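Local structure of MarR-family transcriptional regulator (Bordetella bronchiseptica, 6PCO) at residues T73-K78 and V153-Q158. The protein probably acts as a DNA-binding transcription factor of the MarR family that regulates biofilm formation in Bordetella, its DNA binding being controlled by 6-hydroxynicotinic acid. Residues are numbered along the deposited sequence; the frame is centred on the assembly and turned at random.
Sequences TIPDSK and VPFAEQ
Pro75 lays the CG corner of its ring over the middle of one face of the Phe155 ring, a CH-pi contact between a loop and a helix. Pro75 CG lies 3.3 Å from the centroid of the Phe155 ring and only 10° off the ring normal, which places the carbon almost directly over the ring centre. The CD methylene follows nearer the root of the ring, with Pro75 CD 3.6 Å from Phe155 CG. With its CG anti to the carbonyl carbon (chi1 -61°), Phe155 reaches from helix 143-164 toward the loop, and chi2 of -86° turns a face to the proline. Ile74 is the first residue after helix 55-73 to depart from helical geometry. Its CB sets off away from the facing helix, yet the side chain bends back and Ile74 CD1 ends 4.4 Å from Phe155 CB; Met152 adds further packing to both Ile74 and Pro75. On the Gln158 side, Thr73 CG2 approaches Gln158 NE2 at 4.2 Å, a loose touch, while the Thr73 hydroxyl is engaged by Ile69 O, one turn back in its own helix. Beyond the proline, Asp76 OD1 accepts from Lys78 N at 2.8 Å in an Asx turn, and its OD2 forms a salt bridge with Arg122. The contact thus joins the loop between helices 55-73 and 81-93 to the long helix 143-164 within the MarR-type helix-turn-helix region; Tyr49 of the second subunit packs on Val153, Ala156 and Glu157. The Ile74 side chain lies about 8 Å from a bound 1,4-butanediol. With no hydrogen bond crossing between the two segments, this surface contact depends on dispersion and on the weak attraction between a proline C-H and an aromatic face.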
loop_
_atom_site.group_PDB
_atom_site.type_symbol
_atom_site.label_atom_id
_atom_site.label_comp_id
_atom_site.label_asym_id
_atom_site.label_seq_id
_atom_site.Cartn_x
_atom_site.Cartn_y
_atom_site.Cartn_z
ATOM N N THR A 73 -3.234 10.793 13.523
ATOM C CA THR A 73 -2.475 12.006 13.933
ATOM C C THR A 73 -2.742 13.227 13.023
ATOM O O THR A 73 -2.562 14.352 13.471
ATOM C CB THR A 73 -0.980 11.692 14.100
ATOM O OG1 THR A 73 -0.437 11.226 12.876
ATOM C CG2 THR A 73 -0.733 10.597 15.109
ATOM N N ILE A 74 -3.166 13.047 11.768
ATOM C CA ILE A 74 -3.379 14.211 10.889
ATOM C C ILE A 74 -4.604 14.992 11.375
ATOM O O ILE A 74 -5.664 14.405 11.559
ATOM C CB ILE A 74 -3.484 13.811 9.398
ATOM C CG1 ILE A 74 -3.180 15.005 8.492
ATOM C CG2 ILE A 74 -4.821 13.164 9.043
ATOM C CD1 ILE A 74 -1.702 15.294 8.351
ATOM N N PRO A 75 -4.489 16.319 11.629
ATOM C CA PRO A 75 -5.622 17.149 12.063
ATOM C C PRO A 75 -6.800 17.202 11.074
ATOM O O PRO A 75 -7.935 16.876 11.440
ATOM C CB PRO A 75 -5.039 18.571 12.186
ATOM C CG PRO A 75 -3.540 18.377 12.306
ATOM C CD PRO A 75 -3.235 17.088 11.573
ATOM N N ASP A 76 -6.505 17.614 9.831
ATOM C CA ASP A 76 -7.461 17.635 8.728
ATOM C C ASP A 76 -7.830 16.196 8.351
ATOM O O ASP A 76 -7.054 15.490 7.700
ATOM C CB ASP A 76 -6.913 18.367 7.503
ATOM C CG ASP A 76 -7.912 18.431 6.359
ATOM O OD1 ASP A 76 -8.857 17.619 6.346
ATOM O OD2 ASP A 76 -7.752 19.300 5.496
ATOM N N SER A 77 -9.042 15.792 8.738
ATOM C CA SER A 77 -9.487 14.409 8.629
ATOM C C SER A 77 -9.939 14.079 7.193
ATOM O O SER A 77 -10.065 12.906 6.857
ATOM C CB SER A 77 -10.560 14.130 9.655
ATOM O OG SER A 77 -10.116 14.506 10.956
ATOM N N LYS A 78 -10.163 15.107 6.356
ATOM C CA LYS A 78 -10.569 14.932 4.945
ATOM C C LYS A 78 -9.377 14.461 4.101
ATOM O O LYS A 78 -9.562 13.803 3.063
ATOM C CB LYS A 78 -11.120 16.235 4.359
ATOM C CG LYS A 78 -12.564 16.559 4.714
ATOM C CD LYS A 78 -12.954 17.983 4.368
ATOM C CE LYS A 78 -14.428 18.163 4.059
ATOM N NZ LYS A 78 -14.759 19.572 3.726
ATOM N N VAL A 153 3.121 19.914 8.181
ATOM C CA VAL A 153 4.515 19.438 8.194
ATOM C C VAL A 153 4.890 18.879 9.566
ATOM O O VAL A 153 5.410 17.770 9.637
ATOM C CB VAL A 153 5.500 20.518 7.721
ATOM C CG1 VAL A 153 6.938 20.096 7.933
ATOM C CG2 VAL A 153 5.270 20.850 6.259
ATOM N N PRO A 154 4.705 19.631 10.676
ATOM C CA PRO A 154 4.887 19.092 12.025
ATOM C C PRO A 154 4.253 17.716 12.272
ATOM O O PRO A 154 4.862 16.835 12.846
ATOM C CB PRO A 154 4.149 20.126 12.888
ATOM C CG PRO A 154 4.373 21.417 12.168
ATOM C CD PRO A 154 4.383 21.065 10.695
ATOM N N PHE A 155 3.012 17.565 11.818
ATOM C CA PHE A 155 2.229 16.378 12.037
ATOM C C PHE A 155 2.825 15.234 11.214
ATOM O O PHE A 155 2.993 14.121 11.698
ATOM C CB PHE A 155 0.771 16.670 11.678
ATOM C CG PHE A 155 0.157 17.760 12.521
ATOM C CD1 PHE A 155 -0.412 17.474 13.750
ATOM C CD2 PHE A 155 0.166 19.080 12.093
ATOM C CE1 PHE A 155 -0.976 18.478 14.520
ATOM C CE2 PHE A 155 -0.415 20.083 12.856
ATOM C CZ PHE A 155 -0.981 19.780 14.070
ATOM N N ALA A 156 3.152 15.535 9.958
ATOM C CA ALA A 156 3.808 14.582 9.091
ATOM C C ALA A 156 5.060 14.048 9.790
ATOM O O ALA A 156 5.329 12.846 9.746
ATOM C CB ALA A 156 4.134 15.232 7.773
ATOM N N GLU A 157 5.802 14.955 10.438
ATOM C CA GLU A 157 7.079 14.637 11.098
ATOM C C GLU A 157 6.798 13.699 12.269
ATOM O O GLU A 157 7.456 12.696 12.434
ATOM C CB GLU A 157 7.823 15.910 11.525
ATOM C CG GLU A 157 8.801 16.423 10.471
ATOM C CD GLU A 157 9.101 17.922 10.450
ATOM O OE1 GLU A 157 8.909 18.588 11.496
ATOM O OE2 GLU A 157 9.527 18.432 9.374
ATOM N N GLN A 158 5.779 14.032 13.053
ATOM C CA GLN A 158 5.293 13.173 14.125
ATOM C C GLN A 158 4.909 11.798 13.556
ATOM O O GLN A 158 5.407 10.774 13.995
ATOM C CB GLN A 158 4.112 13.858 14.806
ATOM C CG GLN A 158 3.982 13.518 16.279
ATOM C CD GLN A 158 2.741 14.168 16.840
ATOM O OE1 GLN A 158 2.660 15.392 16.967
ATOM N NE2 GLN A 158 1.744 13.347 17.141
#